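Local atomic coordinates of tail spike protein gp49 (Pseudomonas phage LKA1, PDB entry 4RU4), a protein that acts as a phage tailspike and probably cleaves the O-specific polysaccharide of its Pseudomonas host as a lyase, degrading the cell envelope during virus entry. Residues N315-N320 against N342-G347; H360-N365 against Q386-T391. All coordinates share one frame; numbering follows the deposited sequence.

Contact 1: residues N315-N320 against N342-G347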
loop_
_atom_site.group_PDB
_atom_site.type_symbol
_atom_site.label_atom_id
_atom_site.label_comp_id
_atom_site.label_asym_id
_atom_site.label_seq_id
_atom_site.Cartn_x
_atom_site.Cartn_y
_atom_site.Cartn_z
ATOM N N ASN B 315 -0.744 6.171 6.425
ATOM C CA ASN B 315 -1.339 7.368 5.803
ATOM C C ASN B 315 -1.051 8.670 6.581
ATOM O O ASN B 315 -1.895 9.571 6.622
ATOM C CB ASN B 315 -2.854 7.180 5.601
ATOM C CG ASN B 315 -3.215 5.824 4.937
ATOM O OD1 ASN B 315 -2.504 5.341 4.074
ATOM N ND2 ASN B 315 -4.326 5.223 5.361
ATOM N N CYS B 316 0.135 8.764 7.182
ATOM C CA CYS B 316 0.544 9.956 7.941
ATOM C C CYS B 316 1.646 10.745 7.253
ATOM O O CYS B 316 2.394 10.199 6.436
ATOM C CB CYS B 316 1.064 9.562 9.330
ATOM S SG CYS B 316 -0.162 8.749 10.406
ATOM N N THR B 317 1.751 12.023 7.590
ATOM C CA THR B 317 2.928 12.834 7.248
ATOM C C THR B 317 3.617 13.194 8.562
ATOM O O THR B 317 2.971 13.717 9.497
ATOM C CB THR B 317 2.557 14.136 6.472
ATOM O OG1 THR B 317 2.110 13.783 5.162
ATOM C CG2 THR B 317 3.785 15.054 6.306
ATOM N N LEU B 318 4.905 12.891 8.645
ATOM C CA LEU B 318 5.668 13.050 9.871
ATOM C C LEU B 318 6.866 13.969 9.601
ATOM O O LEU B 318 7.530 13.843 8.554
ATOM C CB LEU B 318 6.178 11.680 10.381
ATOM C CG LEU B 318 5.145 10.530 10.440
ATOM C CD1 LEU B 318 5.830 9.276 11.044
ATOM C CD2 LEU B 318 3.962 10.916 11.281
ATOM N N ARG B 319 7.128 14.868 10.537
ATOM C CA ARG B 319 8.301 15.760 10.515
ATOM C C ARG B 319 8.941 15.827 11.894
ATOM O O ARG B 319 8.254 15.690 12.919
ATOM C CB ARG B 319 7.904 17.176 10.090
ATOM C CG ARG B 319 7.386 17.296 8.647
ATOM C CD ARG B 319 6.876 18.750 8.374
ATOM N NE ARG B 319 6.576 18.968 6.952
ATOM C CZ ARG B 319 5.395 18.736 6.381
ATOM N NH1 ARG B 319 4.372 18.255 7.092
ATOM N NH2 ARG B 319 5.233 18.968 5.077
ATOM N N ASN B 320 10.263 16.006 11.924
ATOM C CA ASN B 320 10.966 16.235 13.172
ATOM C C ASN B 320 11.945 17.403 13.018
ATOM O O ASN B 320 12.000 18.033 11.959
ATOM C CB ASN B 320 11.634 14.946 13.727
ATOM C CG ASN B 320 12.988 14.618 13.057
ATOM O OD1 ASN B 320 13.311 15.120 11.970
ATOM N ND2 ASN B 320 13.783 13.771 13.719
ATOM N N ASN B 342 2.446 3.708 3.696
ATOM C CA ASN B 342 1.868 4.870 3.023
ATOM C C ASN B 342 2.087 6.149 3.807
ATOM O O ASN B 342 1.168 6.948 3.918
ATOM C CB ASN B 342 0.373 4.699 2.787
ATOM C CG ASN B 342 0.039 3.446 1.983
ATOM O OD1 ASN B 342 -0.738 2.612 2.424
ATOM N ND2 ASN B 342 0.603 3.328 0.809
ATOM N N CYS B 343 3.289 6.326 4.345
ATOM C CA CYS B 343 3.633 7.522 5.106
ATOM C C CYS B 343 4.660 8.366 4.371
ATOM O O CYS B 343 5.554 7.825 3.695
ATOM C CB CYS B 343 4.197 7.125 6.485
ATOM S SG CYS B 343 2.933 6.452 7.606
ATOM N N THR B 344 4.537 9.684 4.506
ATOM C CA THR B 344 5.590 10.598 4.109
ATOM C C THR B 344 6.405 10.906 5.373
ATOM O O THR B 344 5.874 11.425 6.363
ATOM C CB THR B 344 5.004 11.901 3.503
ATOM O OG1 THR B 344 4.184 11.569 2.372
ATOM C CG2 THR B 344 6.144 12.874 3.057
ATOM N N ILE B 345 7.684 10.544 5.354
ATOM C CA ILE B 345 8.537 10.694 6.533
ATOM C C ILE B 345 9.709 11.619 6.225
ATOM O O ILE B 345 10.646 11.238 5.517
ATOM C CB ILE B 345 9.068 9.307 7.026
ATOM C CG1 ILE B 345 7.885 8.350 7.279
ATOM C CG2 ILE B 345 9.972 9.458 8.299
ATOM C CD1 ILE B 345 8.289 6.891 7.584
ATOM N N TYR B 346 9.636 12.859 6.715
ATOM C CA TYR B 346 10.759 13.769 6.568
ATOM C C TYR B 346 11.674 13.583 7.754
ATOM O O TYR B 346 11.232 13.771 8.884
ATOM C CB TYR B 346 10.270 15.218 6.585
ATOM C CG TYR B 346 9.407 15.561 5.387
ATOM C CD1 TYR B 346 9.982 15.880 4.177
ATOM C CD2 TYR B 346 8.007 15.572 5.484
ATOM C CE1 TYR B 346 9.184 16.241 3.060
ATOM C CE2 TYR B 346 7.206 15.928 4.405
ATOM C CZ TYR B 346 7.801 16.255 3.187
ATOM O OH TYR B 346 7.010 16.602 2.106
ATOM N N GLY B 347 12.940 13.230 7.511
ATOM C CA GLY B 347 13.909 13.207 8.605
ATOM C C GLY B 347 14.253 11.795 9.063
ATOM O O GLY B 347 14.759 11.608 10.166
HETATM O O HOH W 1 1.706 10.583 3.462
HETATM O O HOH W 2 6.962 19.311 2.732
HETATM O O HOH W 3 15.837 14.058 11.072
#
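Thr317 and Leu318 pair in parallel with Thr344 and Ile345, a buried strand contact between successive coils. Backbone bonds alternate: Thr344 N to Cys316 O (2.9 Å), Leu318 N to Thr344 O (2.9 Å) and Tyr346 N to Leu318 O (3.0 Å). Water 1 donates to Cys316 O and Thr344 OG1, the latter also hydrogen-bonded to Asn310 of the second subunit. Such in-register stacking of parallel strands is characteristic of a parallel beta-helix, here the right-handed kind of the pectin lyase-like family. Asn315 and Asn342, both in left-handed backbone conformation, turn the chain into these strands; their amides lie alongside, planes 21° apart, with Asn315 OD1 3.2 Å from Asn342 CB. Cys316 N bonds weakly to Cys343 SG (3.7 Å). With chi1 -65°, Arg319 CG stands beside its own N, 3.7 Å from Tyr346 CD2; the chain, extended from CG to NE, runs beside the ring, and Tyr346 CE2 sits over one guanidinium face, offset toward its rim, planes 19° apart. Water 2, in the guanidinium plane, accepts from Arg319 NH2 (2.9 Å) and bonds weakly to Tyr346 OH. Asp280 of the second subunit forms a salt bridge with Arg319, its Tyr188 a hydrogen bond with Tyr346 OH.

Contact 2: residues H360-N365 against Q386-T391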
loop_
_atom_site.group_PDB
_atom_site.type_symbol
_atom_site.label_atom_id
_atom_site.label_comp_id
_atom_site.label_asym_id
_atom_site.label_seq_id
_atom_site.Cartn_x
_atom_site.Cartn_y
_atom_site.Cartn_z
ATOM N N HIS B 360 5.752 1.305 0.942
ATOM C CA HIS B 360 5.213 2.431 0.168
ATOM C C HIS B 360 5.299 3.740 0.952
ATOM O O HIS B 360 4.377 4.566 0.891
ATOM C CB HIS B 360 3.769 2.133 -0.268
ATOM C CG HIS B 360 3.681 1.214 -1.463
ATOM N ND1 HIS B 360 2.523 0.557 -1.833
ATOM C CD2 HIS B 360 4.623 0.852 -2.370
ATOM C CE1 HIS B 360 2.759 -0.176 -2.911
ATOM N NE2 HIS B 360 4.019 -0.002 -3.267
ATOM N N CYS B 361 6.408 3.921 1.675
ATOM C CA CYS B 361 6.714 5.204 2.302
ATOM C C CYS B 361 7.641 6.054 1.445
ATOM O O CYS B 361 8.461 5.530 0.673
ATOM C CB CYS B 361 7.392 4.996 3.653
ATOM S SG CYS B 361 6.280 4.228 4.838
ATOM N N THR B 362 7.539 7.372 1.607
ATOM C CA THR B 362 8.544 8.277 1.058
ATOM C C THR B 362 9.309 8.803 2.266
ATOM O O THR B 362 8.691 9.315 3.217
ATOM C CB THR B 362 7.876 9.456 0.296
ATOM O OG1 THR B 362 6.963 8.914 -0.666
ATOM C CG2 THR B 362 8.904 10.321 -0.427
ATOM N N ILE B 363 10.637 8.683 2.240
ATOM C CA ILE B 363 11.454 9.000 3.423
ATOM C C ILE B 363 12.651 9.843 3.004
ATOM O O ILE B 363 13.376 9.461 2.074
ATOM C CB ILE B 363 11.967 7.699 4.143
ATOM C CG1 ILE B 363 10.865 6.624 4.217
ATOM C CG2 ILE B 363 12.526 8.045 5.552
ATOM C CD1 ILE B 363 11.326 5.262 4.812
ATOM N N THR B 364 12.853 10.994 3.652
ATOM C CA THR B 364 14.057 11.784 3.426
ATOM C C THR B 364 15.084 11.607 4.545
ATOM O O THR B 364 14.800 10.999 5.563
ATOM C CB THR B 364 13.759 13.286 3.310
ATOM O OG1 THR B 364 13.271 13.760 4.569
ATOM C CG2 THR B 364 12.747 13.569 2.225
ATOM N N ASN B 365 16.291 12.144 4.347
ATOM C CA ASN B 365 17.392 11.928 5.297
ATOM C C ASN B 365 17.255 12.672 6.616
ATOM O O ASN B 365 16.617 13.742 6.702
ATOM C CB ASN B 365 18.707 12.362 4.639
ATOM C CG ASN B 365 18.678 13.835 4.184
ATOM O OD1 ASN B 365 18.055 14.178 3.166
ATOM N ND2 ASN B 365 19.384 14.695 4.917
ATOM N N GLN B 386 9.280 -1.355 -1.423
ATOM C CA GLN B 386 8.879 -0.399 -2.457
ATOM C C GLN B 386 8.815 1.035 -1.918
ATOM O O GLN B 386 7.839 1.764 -2.172
ATOM C CB GLN B 386 7.508 -0.747 -3.040
ATOM C CG GLN B 386 7.312 -2.193 -3.482
ATOM C CD GLN B 386 8.143 -2.599 -4.692
ATOM O OE1 GLN B 386 8.585 -3.754 -4.790
ATOM N NE2 GLN B 386 8.331 -1.679 -5.630
ATOM N N CYS B 387 9.845 1.440 -1.186
ATOM C CA CYS B 387 9.899 2.806 -0.688
ATOM C C CYS B 387 10.612 3.757 -1.643
ATOM O O CYS B 387 11.472 3.359 -2.439
ATOM C CB CYS B 387 10.563 2.855 0.690
ATOM S SG CYS B 387 9.556 2.009 1.984
ATOM N N THR B 388 10.258 5.028 -1.531
ATOM C CA THR B 388 10.930 6.074 -2.277
ATOM C C THR B 388 11.816 6.808 -1.274
ATOM O O THR B 388 11.316 7.346 -0.277
ATOM C CB THR B 388 9.887 7.018 -2.883
ATOM O OG1 THR B 388 9.099 6.302 -3.840
ATOM C CG2 THR B 388 10.575 8.237 -3.537
ATOM N N LEU B 389 13.132 6.776 -1.492
ATOM C CA LEU B 389 14.082 7.293 -0.508
ATOM C C LEU B 389 14.870 8.459 -1.123
ATOM O O LEU B 389 15.275 8.391 -2.290
ATOM C CB LEU B 389 15.057 6.192 -0.068
ATOM C CG LEU B 389 14.427 4.862 0.359
ATOM C CD1 LEU B 389 15.540 3.845 0.589
ATOM C CD2 LEU B 389 13.595 5.036 1.629
ATOM N N TYR B 390 15.079 9.537 -0.370
ATOM C CA TYR B 390 15.883 10.657 -0.887
ATOM C C TYR B 390 16.790 11.231 0.174
ATOM O O TYR B 390 16.332 11.561 1.270
ATOM C CB TYR B 390 14.998 11.790 -1.442
ATOM C CG TYR B 390 15.765 13.010 -1.958
ATOM C CD1 TYR B 390 16.938 12.872 -2.705
ATOM C CD2 TYR B 390 15.312 14.306 -1.697
ATOM C CE1 TYR B 390 17.627 13.987 -3.177
ATOM C CE2 TYR B 390 15.992 15.413 -2.168
ATOM C CZ TYR B 390 17.150 15.247 -2.899
ATOM O OH TYR B 390 17.833 16.350 -3.366
ATOM N N THR B 391 18.068 11.377 -0.159
ATOM C CA THR B 391 18.981 12.094 0.722
ATOM C C THR B 391 19.726 13.196 -0.024
ATOM O O THR B 391 20.142 13.016 -1.180
ATOM C CB THR B 391 19.994 11.212 1.493
ATOM O OG1 THR B 391 20.906 12.071 2.186
ATOM C CG2 THR B 391 20.779 10.341 0.562
#
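His360 meets Gln386 where each residue, in left-handed backbone conformation, turns the chain into the strand that follows. The imidazole lies alongside the Gln386 side chain, ring and amide planes 75° apart; its edge carbon CD2 reaches Gln386 O in the ring plane at 3.3 Å and lies close to CB as well. Asp385 of the second subunit takes hydrogen bonds from both His360 NE2 and Gln386 NE2, and the His360 rings of the three subunits meet edge-to-face. Cys361 follows, its N bonding weakly to Cys387 SG (3.7 Å), while its O accepts from Thr388 N (2.9 Å). From Thr362 onward the strands 362-364 and 388-390 run parallel, axes 4.8 Å apart at closest approach. Thr362 CG2 rests 4.1 Å from Thr388 CG2, like beside like. Stacks of like side chains on adjacent coils are familiar in parallel beta-helices, the fold of this pectin lyase-like domain. Ile363 points to the other face of the strands: its CD1 packs 3.9 Å from Leu389 CD2, and Ile371 touches both residues. Ile363 N donates to Thr388 O and Ile363 O accepts from Tyr390 N. Thr364 CA then makes a CA-H...O contact with Tyr390 O, 3.1 Å from CA to O. At Asn365 the side chain crosses that of Thr391 at about a right angle. The Asn365 chi1 of 58° puts CG between its own N and C, 3.5 Å from Thr391 OG1. That hydroxyl is bonded to Gly369 O and Gly393 N, and Asn365 OD1 accepts from Thr392 N.

Contact 1 and contact 2 lie in series along the chain, their centres 10 Å apart, and strands 344-345 and 362-364 join them as neighbours. Probable hydrogen bonds run from Ile345 N to Thr362 O (2.7 Å) and from Thr364 N to Ile345 O (2.9 Å). Thr364 OG1 packs 3.2 Å from Tyr346 CA and is hydrogen-bonded to Gly347 N, tying the C-terminal ends of segments 342-347 and 360-365. Contact 2 is nearer the calcium site formed with Gly368 and Asp394: between side chains, Asn365 lies about 6 Å from Gly368, Gly347 of contact 1 about 10 Å. The Thr391 side chain is about 7 Å from the ion. Both contacts touch the second subunit.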